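Putative lipase/esterase (Lactobacillus plantarum WCFS1, PDB 3BXP) probably hydrolyses carboxylic ester bonds, as a putative lipase/esterase of the alpha/beta-hydrolase superfamily. Local coordinates at residues R110-G115 / A150-Y155; P36-C41 / A64-V69; V123-G128 / W181-L186; F16-Y21 / G91-W96. All coordinates share one frame; numbering follows the deposited sequence.

Overall arrangement
Interactions 1, 2 and 4 involve one mixed eight-stranded sheet; interaction 3 joins helix 118-129, packed on that sheet, to a loop. Interactions 1 and 2, with centres about 9 Å apart, share the border between strands 110-116 and 35-41, where Ala114 N and Ile39 O probably form a hydrogen bond at 2.8 Å. Interaction 4 joins the antiparallel strand 16-23 to helix 85-99; its centre is about 11 Å from that of interaction 2. Interaction 3 lies about 13 Å, centre to centre, from interaction 1, and Val123 packs on both Leu113 and Ile151. Strand 110-116 of interaction 1 runs into helix 118-129 through a GxSxG sequence, probably the nucleophile elbow of the active site.

Interaction 1: residues R110-G115 / A150-Y155; sequences RIILAG and AIILGY
Ile112 and Ile152 lie obliquely across each other on one face of a parallel strand pair, with CG2 of Ile112 4.2 Å from CD1 of Ile152. On the same face Ala114 is the direct partner of Ile152, their CB atoms 4.0 Å apart. The bare methyl of the alanine suits this place, since Met38 of the next strand packs against both it and Ile152.

The other face carries Leu113 and Ile151, which meet close to the backbone: CB of Leu113 is 4.1 Å from CG2 of Ile151. With chi1 of Ile151 at 74°, CG1 sits between the backbone N and the carbonyl carbon, while CG2 is the branch that meets Leu113. Val123 of helix 118-129 packs on both residues. Between the two faces the backbones are joined by four bonds: Leu113 N to Ala150 O, Ile152 N to Leu113 O at 2.8 Å, Gly115 N to Ile152 O, and Gly154 N to Gly115 O at 3.0 Å. Leu113 O also receives a CA-H contact from Ile151 CA at 3.0 Å. Gly115 is the first glycine of the GxSxG sequence, probably the nucleophile elbow.

Apolar side chains on both faces thus flank four inter-strand N-H...O bonds, which pair these backbone amides away from solvent, while the buried Ala150 N has no partner in the model.

Interaction 2: residues P36-C41 / A64-V69; sequences PIMIIC and AGMHTV
Ile37 holds CG1 anti to its backbone N (chi1 179°), on the side of His67, whose CB lies 3.7 Å from that CG1. The chain ends with Ile37 CD1 reaching His67 CB at 3.6 Å and Val69 CG2 at 3.8 Å, so one branched side chain spans two residues of the neighbouring strand. An alanine at Ile37 would probably open a gap beside His67 and leave the CG2 methyl of Val69 without its partner.

On the face of Met38 and Thr68, Met38 also meets Met66, which lies just before the strand. Both are selenomethionines; their chains lie crosswise and their CE atoms come within 3.5 Å, tighter than usual, but with chi3 of Met66 almost eclipsed at -11° the exact placing of that terminus is doubtful. The flexible, unbranched methionine side chains (selenoethers here) can fit against Met61 of helix 54-63, which touches both.

The backbones run parallel. Pro36 O takes the N-H of His67, His67 O that of Met38, and Met38 O that of Val69, until Ile40 N reaches Val69 O at 2.7 Å in a nearly straight bond (171°). Proline opens this row as an acceptor alone. Gly65, with positive phi, turns the chain out of helix 54-63 into the strand, completing a beta-alpha-beta crossover.

The imidazole of His67 is buried, and Tyr35 and Trp22 meet it edge-to-face. ND1 bonds to the backbone N of Leu23, and NE2 to the carbonyl O of His105. One acceptor and one donor nitrogen are consistent with a neutral ring, whose polar atoms are both paired.

Interaction 3: residues V123-G128 / W181-L186; sequences VATYNG and WAAQRL
Ala124 and Ala183 are joined by a water that donates one hydrogen to Ala124 O at 2.7 Å and the other to Ala183 O at 2.8 Å. Neither carbonyl depends on the water alone: Ala183 O also receives the N-H of Leu186 at 3.1 Å, the i to i+3 bond of a 3-10 turn, and Ala124 O takes a weak bond from Gly128 N. The water bridges two backbones that make no direct hydrogen bond to each other.

Beside it the methyls of the two alanines touch, CB to CB, at 3.9 Å. CB of Ala183 also lies 3.7 Å from OG1 of Thr125. That hydroxyl is occupied within its own helix, where it bonds to His121 O; chi1 of -61° sets OG1 beside the backbone N and anti to the carbonyl carbon. Its sister branch CG2 crosses toward Leu186 and meets CD1 at 4.1 Å, so threonine serves both a polar and an apolar neighbour.

Gly128 is the point where size matters. A CB here would run into CB of Leu186, and glycine lets the turn come up to the helix backbone, with Leu186 O 3.5 Å from Gly128 CA.

The 3-10 turn 183-186, in the loop between helix 168-174 and strand 194-199, thus rests on helix 118-129, the helix that follows the GxSxG sequence. The helix also packs on the sheet, with Leu153 of strand 150-154 against Ala124; Tyr213 of helix 208-219 touches Ala124 as well, and Leu87 of helix 85-99 packs on Thr125.

Interaction 4: residues F16-Y21 / G91-W96; sequences FQITAY and GATIDW
Ile18 lays its CD1 over one face of the Trp96 indole, 3.7 Å from the centroid of the six-membered ring and 23° off its normal, a CH-pi contact for which the broad indole suits. Ala20, small enough to fit beside the ring, approaches its edge, with CB 4.1 Å from CH2. Two residues earlier in the strand than Ile18, Phe16 puts CZ 4.1 Å from CB of Ala92, and its CE2 only 3.1 Å from OG1 of Thr93. CE2 is a ring carbon and this is a close van der Waals approach; the hydroxyl's hydrogen-bond partner is Gln89 O, one helical turn back.

Trp96 carries CG anti to its backbone N (chi1 -178°), which starts the indole out toward the strand. An alanine in place of Trp96 would probably open a large gap beside the strand, leaving CD1 of Ile18 without the ring face it rests on.

Farther out, Leu71 of strand 67-72 touches Phe16 and Thr93, and Leu9 of strand 2-9 packs on Phe16 and Ile18. Phe16, Ile18 and Ala20, alternating along the strand, point toward helix 85-99, which also reaches Ile39 and Val69 of the parallel strands, a helix-on-sheet layer as in the alpha/beta-hydrolase fold.

Interaction 1: residues R110-G115 / A150-Y155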
loop_
_atom_site.group_PDB
_atom_site.type_symbol
_atom_site.label_atom_id
_atom_site.label_comp_id
_atom_site.label_asym_id
_atom_site.label_seq_id
_atom_site.Cartn_x
_atom_site.Cartn_y
_atom_site.Cartn_z
ATOM N N ARG B 110 -7.452 -7.766 -22.738
ATOM C CA ARG B 110 -6.728 -6.768 -21.948
ATOM C C ARG B 110 -7.579 -5.487 -21.760
ATOM O O ARG B 110 -7.134 -4.357 -21.995
ATOM C CB ARG B 110 -5.361 -6.469 -22.605
ATOM C CG ARG B 110 -4.462 -7.672 -22.596
ATOM C CD ARG B 110 -3.079 -7.388 -23.127
ATOM N NE ARG B 110 -2.192 -8.527 -22.828
ATOM C CZ ARG B 110 -2.124 -9.631 -23.553
ATOM N NH1 ARG B 110 -2.882 -9.791 -24.635
ATOM N NH2 ARG B 110 -1.304 -10.607 -23.201
ATOM N N ILE B 111 -8.786 -5.716 -21.238
ATOM C CA ILE B 111 -9.694 -4.672 -20.833
ATOM C C ILE B 111 -9.453 -4.461 -19.327
ATOM O O ILE B 111 -9.594 -5.372 -18.506
ATOM C CB ILE B 111 -11.185 -5.075 -21.103
ATOM C CG1 ILE B 111 -11.431 -5.334 -22.608
ATOM C CG2 ILE B 111 -12.197 -4.029 -20.563
ATOM C CD1 ILE B 111 -12.802 -5.911 -22.886
ATOM N N ILE B 112 -9.142 -3.226 -18.974
ATOM C CA ILE B 112 -8.833 -2.829 -17.616
ATOM C C ILE B 112 -9.893 -1.793 -17.160
ATOM O O ILE B 112 -10.242 -0.864 -17.914
ATOM C CB ILE B 112 -7.455 -2.140 -17.584
ATOM C CG1 ILE B 112 -6.363 -3.034 -18.204
ATOM C CG2 ILE B 112 -7.062 -1.811 -16.124
ATOM C CD1 ILE B 112 -5.299 -2.234 -18.877
ATOM N N LEU B 113 -10.524 -2.002 -16.016
ATOM C CA LEU B 113 -11.471 -1.016 -15.481
ATOM C C LEU B 113 -10.772 -0.171 -14.432
ATOM O O LEU B 113 -10.045 -0.686 -13.622
ATOM C CB LEU B 113 -12.627 -1.720 -14.767
ATOM C CG LEU B 113 -13.250 -2.895 -15.498
ATOM C CD1 LEU B 113 -14.444 -3.485 -14.674
ATOM C CD2 LEU B 113 -13.630 -2.457 -16.912
ATOM N N ALA B 114 -10.961 1.132 -14.502
ATOM C CA ALA B 114 -10.345 2.039 -13.515
ATOM C C ALA B 114 -11.453 2.905 -12.940
ATOM O O ALA B 114 -12.235 3.504 -13.700
ATOM C CB ALA B 114 -9.286 2.892 -14.155
ATOM N N GLY B 115 -11.538 2.964 -11.611
ATOM C CA GLY B 115 -12.575 3.746 -10.944
ATOM C C GLY B 115 -11.934 4.647 -9.896
ATOM O O GLY B 115 -10.970 4.263 -9.237
ATOM N N ALA B 150 -8.607 -6.988 -15.251
ATOM C CA ALA B 150 -8.041 -6.324 -14.033
ATOM C C ALA B 150 -8.725 -5.009 -13.771
ATOM O O ALA B 150 -9.422 -4.466 -14.626
ATOM C CB ALA B 150 -6.535 -6.070 -14.171
ATOM N N ILE B 151 -8.457 -4.467 -12.593
ATOM C CA ILE B 151 -9.036 -3.177 -12.201
ATOM C C ILE B 151 -7.946 -2.334 -11.561
ATOM O O ILE B 151 -6.939 -2.852 -11.061
ATOM C CB ILE B 151 -10.317 -3.305 -11.223
ATOM C CG1 ILE B 151 -9.951 -3.699 -9.779
ATOM C CG2 ILE B 151 -11.358 -4.251 -11.840
ATOM C CD1 ILE B 151 -11.134 -3.667 -8.781
ATOM N N ILE B 152 -8.175 -1.041 -11.628
ATOM C CA ILE B 152 -7.356 -0.023 -10.949
ATOM C C ILE B 152 -8.339 0.806 -10.151
ATOM O O ILE B 152 -9.394 1.175 -10.676
ATOM C CB ILE B 152 -6.607 0.902 -11.972
ATOM C CG1 ILE B 152 -5.468 0.144 -12.677
ATOM C CG2 ILE B 152 -6.047 2.135 -11.257
ATOM C CD1 ILE B 152 -4.862 0.894 -13.858
ATOM N N LEU B 153 -8.008 1.029 -8.877
ATOM C CA LEU B 153 -8.838 1.848 -7.998
ATOM C C LEU B 153 -8.042 2.955 -7.378
ATOM O O LEU B 153 -7.020 2.710 -6.740
ATOM C CB LEU B 153 -9.488 1.010 -6.872
ATOM C CG LEU B 153 -10.392 -0.163 -7.290
ATOM C CD1 LEU B 153 -10.799 -0.963 -6.049
ATOM C CD2 LEU B 153 -11.637 0.425 -7.990
ATOM N N GLY B 154 -8.489 4.192 -7.593
ATOM C CA GLY B 154 -7.886 5.360 -6.901
ATOM C C GLY B 154 -8.871 5.982 -5.939
ATOM O O GLY B 154 -10.026 6.277 -6.308
ATOM N N TYR B 155 -8.420 6.159 -4.709
ATOM C CA TYR B 155 -9.263 6.649 -3.639
ATOM C C TYR B 155 -10.721 6.150 -3.792
ATOM O O TYR B 155 -11.645 6.955 -3.754
ATOM C CB TYR B 155 -9.213 8.191 -3.562
ATOM C CG TYR B 155 -9.232 8.938 -4.875
ATOM C CD1 TYR B 155 -8.117 9.013 -5.654
ATOM C CD2 TYR B 155 -10.357 9.594 -5.308
ATOM C CE1 TYR B 155 -8.109 9.738 -6.845
ATOM C CE2 TYR B 155 -10.383 10.310 -6.505
ATOM C CZ TYR B 155 -9.272 10.367 -7.265
ATOM O OH TYR B 155 -9.265 11.088 -8.426
#

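Interaction 2: residues P36-C41 / A64-V69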
loop_
_atom_site.group_PDB
_atom_site.type_symbol
_atom_site.label_atom_id
_atom_site.label_comp_id
_atom_site.label_asym_id
_atom_site.label_seq_id
_atom_site.Cartn_x
_atom_site.Cartn_y
_atom_site.Cartn_z
ATOM N N PRO B 36 -4.467 -2.712 -25.564
ATOM C CA PRO B 36 -5.318 -2.766 -24.392
ATOM C C PRO B 36 -6.191 -1.534 -24.269
ATOM O O PRO B 36 -5.983 -0.516 -24.918
ATOM C CB PRO B 36 -4.316 -2.791 -23.184
ATOM C CG PRO B 36 -2.977 -3.046 -23.760
ATOM C CD PRO B 36 -3.051 -2.528 -25.208
ATOM N N ILE B 37 -7.202 -1.613 -23.415
ATOM C CA ILE B 37 -8.141 -0.494 -23.269
ATOM C C ILE B 37 -8.536 -0.343 -21.804
ATOM O O ILE B 37 -8.811 -1.333 -21.090
ATOM C CB ILE B 37 -9.427 -0.727 -24.182
ATOM C CG1 ILE B 37 -10.481 0.400 -24.071
ATOM C CG2 ILE B 37 -10.156 -2.044 -23.839
ATOM C CD1 ILE B 37 -11.265 0.609 -25.330
HETATM N N MSE B 38 -8.561 0.886 -21.370
HETATM C CA MSE B 38 -8.969 1.217 -19.999
HETATM C C MSE B 38 -10.287 1.938 -20.042
HETATM O O MSE B 38 -10.411 2.986 -20.645
HETATM C CB MSE B 38 -7.956 2.127 -19.301
HETATM C CG MSE B 38 -8.296 2.334 -17.892
HETATM SE SE MSE B 38 -6.879 3.297 -16.953
HETATM C CE MSE B 38 -5.450 1.958 -17.123
ATOM N N ILE B 39 -11.236 1.407 -19.291
ATOM C CA ILE B 39 -12.542 2.057 -19.069
ATOM C C ILE B 39 -12.557 2.767 -17.721
ATOM O O ILE B 39 -12.382 2.129 -16.671
ATOM C CB ILE B 39 -13.691 1.022 -19.035
ATOM C CG1 ILE B 39 -13.780 0.196 -20.319
ATOM C CG2 ILE B 39 -15.057 1.747 -18.738
ATOM C CD1 ILE B 39 -14.782 -1.023 -20.162
ATOM N N ILE B 40 -12.768 4.067 -17.779
ATOM C CA ILE B 40 -12.629 4.960 -16.600
ATOM C C ILE B 40 -14.019 5.337 -16.084
ATOM O O ILE B 40 -14.861 5.901 -16.843
ATOM C CB ILE B 40 -11.800 6.233 -16.932
ATOM C CG1 ILE B 40 -10.341 5.914 -17.268
ATOM C CG2 ILE B 40 -11.871 7.213 -15.742
ATOM C CD1 ILE B 40 -9.606 7.078 -17.957
ATOM N N CYS B 41 -14.300 4.920 -14.837
ATOM C CA CYS B 41 -15.491 5.317 -14.132
ATOM C C CYS B 41 -15.076 6.484 -13.219
ATOM O O CYS B 41 -14.348 6.280 -12.287
ATOM C CB CYS B 41 -16.081 4.148 -13.326
ATOM S SG CYS B 41 -16.752 2.884 -14.398
ATOM N N ALA B 64 0.871 5.597 -22.755
ATOM C CA ALA B 64 1.499 4.293 -22.545
ATOM C C ALA B 64 1.153 3.247 -23.616
ATOM O O ALA B 64 1.715 2.143 -23.638
ATOM C CB ALA B 64 1.158 3.722 -21.144
ATOM N N GLY B 65 0.236 3.589 -24.509
ATOM C CA GLY B 65 -0.215 2.664 -25.574
ATOM C C GLY B 65 -1.502 1.906 -25.299
ATOM O O GLY B 65 -1.590 0.687 -25.487
HETATM N N MSE B 66 -2.501 2.647 -24.836
HETATM C CA MSE B 66 -3.814 2.089 -24.565
HETATM C C MSE B 66 -4.908 2.966 -25.111
HETATM O O MSE B 66 -4.781 4.190 -25.187
HETATM C CB MSE B 66 -3.995 1.960 -23.061
HETATM C CG MSE B 66 -2.948 1.083 -22.438
HETATM SE SE MSE B 66 -3.320 0.987 -20.506
HETATM C CE MSE B 66 -4.458 2.174 -20.441
ATOM N N HIS B 67 -6.014 2.334 -25.434
ATOM C CA HIS B 67 -7.249 3.083 -25.684
ATOM C C HIS B 67 -7.874 3.453 -24.323
ATOM O O HIS B 67 -7.572 2.787 -23.324
ATOM C CB HIS B 67 -8.243 2.196 -26.361
ATOM C CG HIS B 67 -7.852 1.665 -27.687
ATOM N ND1 HIS B 67 -7.622 2.467 -28.781
ATOM C CD2 HIS B 67 -7.747 0.382 -28.113
ATOM C CE1 HIS B 67 -7.396 1.690 -29.833
ATOM N NE2 HIS B 67 -7.472 0.425 -29.454
ATOM N N THR B 68 -8.710 4.499 -24.304
ATOM C CA THR B 68 -9.494 4.749 -23.104
ATOM C C THR B 68 -10.909 5.081 -23.442
ATOM O O THR B 68 -11.198 5.672 -24.465
ATOM C CB THR B 68 -8.858 5.819 -22.219
ATOM O OG1 THR B 68 -8.902 7.096 -22.863
ATOM C CG2 THR B 68 -7.428 5.428 -21.885
ATOM N N VAL B 69 -11.815 4.676 -22.554
ATOM C CA VAL B 69 -13.256 5.034 -22.682
ATOM C C VAL B 69 -13.667 5.572 -21.331
ATOM O O VAL B 69 -13.364 4.957 -20.306
ATOM C CB VAL B 69 -14.154 3.808 -23.054
ATOM C CG1 VAL B 69 -15.713 4.115 -22.928
ATOM C CG2 VAL B 69 -13.826 3.263 -24.492
#

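Interaction 3: residues V123-G128 / W181-L186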
loop_
_atom_site.group_PDB
_atom_site.type_symbol
_atom_site.label_atom_id
_atom_site.label_comp_id
_atom_site.label_asym_id
_atom_site.label_seq_id
_atom_site.Cartn_x
_atom_site.Cartn_y
_atom_site.Cartn_z
ATOM N N VAL B 123 -16.718 0.131 -10.062
ATOM C CA VAL B 123 -15.692 -0.838 -10.507
ATOM C C VAL B 123 -15.466 -1.995 -9.514
ATOM O O VAL B 123 -15.388 -3.180 -9.882
ATOM C CB VAL B 123 -14.373 -0.097 -10.905
ATOM C CG1 VAL B 123 -13.260 -1.093 -11.230
ATOM C CG2 VAL B 123 -14.653 0.817 -12.103
ATOM N N ALA B 124 -15.310 -1.652 -8.240
ATOM C CA ALA B 124 -15.031 -2.653 -7.210
ATOM C C ALA B 124 -16.218 -3.582 -7.086
ATOM O O ALA B 124 -16.102 -4.815 -7.002
ATOM C CB ALA B 124 -14.677 -1.954 -5.866
ATOM N N THR B 125 -17.404 -3.009 -7.157
ATOM C CA THR B 125 -18.615 -3.838 -7.071
ATOM C C THR B 125 -18.708 -4.748 -8.321
ATOM O O THR B 125 -19.057 -5.938 -8.218
ATOM C CB THR B 125 -19.849 -2.947 -6.949
ATOM O OG1 THR B 125 -19.738 -2.166 -5.735
ATOM C CG2 THR B 125 -21.175 -3.776 -6.904
ATOM N N TYR B 126 -18.427 -4.176 -9.493
ATOM C CA TYR B 126 -18.410 -4.924 -10.753
ATOM C C TYR B 126 -17.448 -6.101 -10.674
ATOM O O TYR B 126 -17.731 -7.255 -11.136
ATOM C CB TYR B 126 -18.081 -4.014 -11.949
ATOM C CG TYR B 126 -18.443 -4.698 -13.269
ATOM C CD1 TYR B 126 -19.752 -4.667 -13.738
ATOM C CD2 TYR B 126 -17.488 -5.347 -14.021
ATOM C CE1 TYR B 126 -20.090 -5.279 -14.924
ATOM C CE2 TYR B 126 -17.832 -5.993 -15.193
ATOM C CZ TYR B 126 -19.119 -5.937 -15.648
ATOM O OH TYR B 126 -19.421 -6.604 -16.851
ATOM N N ASN B 127 -16.301 -5.826 -10.082
ATOM C CA ASN B 127 -15.240 -6.821 -10.018
ATOM C C ASN B 127 -15.734 -8.060 -9.255
ATOM O O ASN B 127 -15.358 -9.215 -9.555
ATOM C CB ASN B 127 -13.956 -6.249 -9.404
ATOM C CG ASN B 127 -12.753 -7.096 -9.722
ATOM O OD1 ASN B 127 -12.741 -7.822 -10.730
ATOM N ND2 ASN B 127 -11.738 -7.058 -8.860
ATOM N N GLY B 128 -16.601 -7.820 -8.288
ATOM C CA GLY B 128 -17.211 -8.889 -7.489
ATOM C C GLY B 128 -18.373 -9.610 -8.133
ATOM O O GLY B 128 -18.395 -10.812 -8.269
ATOM N N TRP B 181 -23.899 -2.648 -0.886
ATOM C CA TRP B 181 -23.319 -1.572 -0.052
ATOM C C TRP B 181 -21.813 -1.663 0.110
ATOM O O TRP B 181 -21.106 -0.645 0.020
ATOM C CB TRP B 181 -24.007 -1.508 1.309
ATOM C CG TRP B 181 -25.333 -0.913 1.212
ATOM C CD1 TRP B 181 -25.883 -0.277 0.136
ATOM C CD2 TRP B 181 -26.334 -0.898 2.244
ATOM N NE1 TRP B 181 -27.181 0.139 0.439
ATOM C CE2 TRP B 181 -27.462 -0.228 1.730
ATOM C CE3 TRP B 181 -26.377 -1.394 3.557
ATOM C CZ2 TRP B 181 -28.618 -0.038 2.482
ATOM C CZ3 TRP B 181 -27.527 -1.207 4.296
ATOM C CH2 TRP B 181 -28.629 -0.532 3.757
ATOM N N ALA B 182 -21.353 -2.872 0.394
ATOM C CA ALA B 182 -19.973 -3.164 0.781
ATOM C C ALA B 182 -19.302 -4.046 -0.242
ATOM O O ALA B 182 -19.438 -5.278 -0.230
ATOM C CB ALA B 182 -19.937 -3.802 2.165
ATOM N N ALA B 183 -18.559 -3.416 -1.153
ATOM C CA ALA B 183 -17.941 -4.110 -2.258
ATOM C C ALA B 183 -16.925 -5.157 -1.810
ATOM O O ALA B 183 -16.691 -6.127 -2.471
ATOM C CB ALA B 183 -17.265 -3.125 -3.225
ATOM N N GLN B 184 -16.286 -4.950 -0.676
ATOM C CA GLN B 184 -15.287 -5.909 -0.228
ATOM C C GLN B 184 -15.957 -7.249 0.123
ATOM O O GLN B 184 -15.328 -8.313 0.115
ATOM C CB GLN B 184 -14.512 -5.345 0.954
ATOM C CG GLN B 184 -15.195 -5.298 2.311
ATOM C CD GLN B 184 -16.182 -4.138 2.536
ATOM O OE1 GLN B 184 -16.593 -3.467 1.573
ATOM N NE2 GLN B 184 -16.539 -3.877 3.810
ATOM N N ARG B 185 -17.234 -7.179 0.475
ATOM C CA ARG B 185 -17.968 -8.372 0.860
ATOM C C ARG B 185 -18.314 -9.257 -0.340
ATOM O O ARG B 185 -18.766 -10.410 -0.174
ATOM C CB ARG B 185 -19.228 -8.052 1.647
ATOM C CG ARG B 185 -18.963 -7.443 3.008
ATOM C CD ARG B 185 -20.288 -7.234 3.746
ATOM N NE ARG B 185 -20.108 -6.665 5.080
ATOM C CZ ARG B 185 -19.579 -7.335 6.091
ATOM N NH1 ARG B 185 -19.162 -8.578 5.891
ATOM N NH2 ARG B 185 -19.450 -6.769 7.286
ATOM N N LEU B 186 -18.079 -8.749 -1.537
ATOM C CA LEU B 186 -18.374 -9.478 -2.772
ATOM C C LEU B 186 -17.106 -10.058 -3.412
ATOM O O LEU B 186 -17.145 -10.649 -4.505
ATOM C CB LEU B 186 -19.096 -8.574 -3.777
ATOM C CG LEU B 186 -20.379 -7.869 -3.280
ATOM C CD1 LEU B 186 -21.017 -6.954 -4.324
ATOM C CD2 LEU B 186 -21.379 -8.875 -2.821
HETATM O O HOH W 1 -16.319 -6.747 -5.135
#

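Interaction 4: residues F16-Y21 / G91-W96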
loop_
_atom_site.group_PDB
_atom_site.type_symbol
_atom_site.label_atom_id
_atom_site.label_comp_id
_atom_site.label_asym_id
_atom_site.label_seq_id
_atom_site.Cartn_x
_atom_site.Cartn_y
_atom_site.Cartn_z
ATOM N N PHE B 16 -26.957 6.343 -21.015
ATOM C CA PHE B 16 -25.739 6.864 -20.409
ATOM C C PHE B 16 -24.758 7.280 -21.470
ATOM O O PHE B 16 -24.769 6.747 -22.587
ATOM C CB PHE B 16 -25.067 5.838 -19.505
ATOM C CG PHE B 16 -24.676 4.564 -20.208
ATOM C CD1 PHE B 16 -25.632 3.600 -20.498
ATOM C CD2 PHE B 16 -23.343 4.311 -20.555
ATOM C CE1 PHE B 16 -25.291 2.435 -21.137
ATOM C CE2 PHE B 16 -23.016 3.129 -21.201
ATOM C CZ PHE B 16 -23.964 2.195 -21.476
ATOM N N GLN B 17 -23.903 8.230 -21.126
ATOM C CA GLN B 17 -22.935 8.737 -22.078
ATOM C C GLN B 17 -21.516 8.271 -21.849
ATOM O O GLN B 17 -20.982 8.235 -20.737
ATOM C CB GLN B 17 -22.995 10.245 -22.148
ATOM C CG GLN B 17 -24.275 10.710 -22.845
ATOM C CD GLN B 17 -24.458 12.184 -22.730
ATOM O OE1 GLN B 17 -24.005 12.787 -21.762
ATOM N NE2 GLN B 17 -25.125 12.787 -23.715
ATOM N N ILE B 18 -20.898 7.953 -22.972
ATOM C CA ILE B 18 -19.517 7.534 -22.971
ATOM C C ILE B 18 -18.759 8.397 -23.976
ATOM O O ILE B 18 -19.340 8.911 -24.948
ATOM C CB ILE B 18 -19.385 6.062 -23.375
ATOM C CG1 ILE B 18 -19.705 5.903 -24.874
ATOM C CG2 ILE B 18 -20.218 5.162 -22.437
ATOM C CD1 ILE B 18 -19.351 4.486 -25.432
ATOM N N THR B 19 -17.468 8.551 -23.756
ATOM C CA THR B 19 -16.546 9.073 -24.782
ATOM C C THR B 19 -15.446 8.044 -24.959
ATOM O O THR B 19 -14.765 7.660 -23.992
ATOM C CB THR B 19 -15.942 10.420 -24.364
ATOM O OG1 THR B 19 -16.998 11.371 -24.214
ATOM C CG2 THR B 19 -14.940 10.962 -25.406
ATOM N N ALA B 20 -15.234 7.641 -26.205
ATOM C CA ALA B 20 -14.114 6.765 -26.549
ATOM C C ALA B 20 -12.975 7.543 -27.169
ATOM O O ALA B 20 -13.156 8.436 -27.983
ATOM C CB ALA B 20 -14.535 5.653 -27.498
ATOM N N TYR B 21 -11.806 7.206 -26.694
ATOM C CA TYR B 21 -10.572 7.773 -27.240
ATOM C C TYR B 21 -9.764 6.629 -27.832
ATOM O O TYR B 21 -9.138 5.846 -27.108
ATOM C CB TYR B 21 -9.795 8.439 -26.132
ATOM C CG TYR B 21 -10.545 9.527 -25.418
ATOM C CD1 TYR B 21 -10.565 10.827 -25.912
ATOM C CD2 TYR B 21 -11.238 9.252 -24.263
ATOM C CE1 TYR B 21 -11.240 11.823 -25.234
ATOM C CE2 TYR B 21 -11.918 10.265 -23.573
ATOM C CZ TYR B 21 -11.895 11.539 -24.078
ATOM O OH TYR B 21 -12.563 12.519 -23.388
ATOM N N GLY B 91 -21.335 -3.200 -17.821
ATOM C CA GLY B 91 -21.421 -4.387 -18.664
ATOM C C GLY B 91 -21.730 -4.097 -20.137
ATOM O O GLY B 91 -21.155 -4.736 -21.050
ATOM N N ALA B 92 -22.698 -3.205 -20.366
ATOM C CA ALA B 92 -23.074 -2.783 -21.709
ATOM C C ALA B 92 -21.904 -2.071 -22.427
ATOM O O ALA B 92 -21.768 -2.165 -23.639
ATOM C CB ALA B 92 -24.325 -1.904 -21.679
ATOM N N THR B 93 -21.067 -1.374 -21.662
ATOM C CA THR B 93 -19.932 -0.612 -22.229
ATOM C C THR B 93 -18.822 -1.585 -22.652
ATOM O O THR B 93 -18.151 -1.420 -23.715
ATOM C CB THR B 93 -19.410 0.454 -21.216
ATOM O OG1 THR B 93 -20.473 1.328 -20.825
ATOM C CG2 THR B 93 -18.267 1.273 -21.808
ATOM N N ILE B 94 -18.575 -2.553 -21.796
ATOM C CA ILE B 94 -17.647 -3.615 -22.132
ATOM C C ILE B 94 -18.138 -4.333 -23.416
ATOM O O ILE B 94 -17.368 -4.556 -24.373
ATOM C CB ILE B 94 -17.471 -4.626 -20.982
ATOM C CG1 ILE B 94 -16.717 -3.971 -19.785
ATOM C CG2 ILE B 94 -16.728 -5.843 -21.489
ATOM C CD1 ILE B 94 -16.827 -4.768 -18.449
ATOM N N ASP B 95 -19.416 -4.667 -23.458
ATOM C CA ASP B 95 -19.989 -5.270 -24.673
ATOM C C ASP B 95 -19.801 -4.380 -25.896
ATOM O O ASP B 95 -19.288 -4.782 -26.940
ATOM C CB ASP B 95 -21.465 -5.524 -24.421
ATOM C CG ASP B 95 -22.141 -6.290 -25.532
ATOM O OD1 ASP B 95 -22.244 -5.723 -26.603
ATOM O OD2 ASP B 95 -22.628 -7.409 -25.322
ATOM N N TRP B 96 -20.131 -3.105 -25.740
ATOM C CA TRP B 96 -19.953 -2.179 -26.863
ATOM C C TRP B 96 -18.496 -2.153 -27.372
ATOM O O TRP B 96 -18.216 -2.226 -28.574
ATOM C CB TRP B 96 -20.453 -0.783 -26.485
ATOM C CG TRP B 96 -20.338 0.182 -27.609
ATOM C CD1 TRP B 96 -21.192 0.321 -28.690
ATOM C CD2 TRP B 96 -19.305 1.169 -27.784
ATOM N NE1 TRP B 96 -20.735 1.340 -29.506
ATOM C CE2 TRP B 96 -19.585 1.862 -28.977
ATOM C CE3 TRP B 96 -18.171 1.540 -27.031
ATOM C CZ2 TRP B 96 -18.767 2.912 -29.439
ATOM C CZ3 TRP B 96 -17.360 2.570 -27.507
ATOM C CH2 TRP B 96 -17.673 3.238 -28.696
#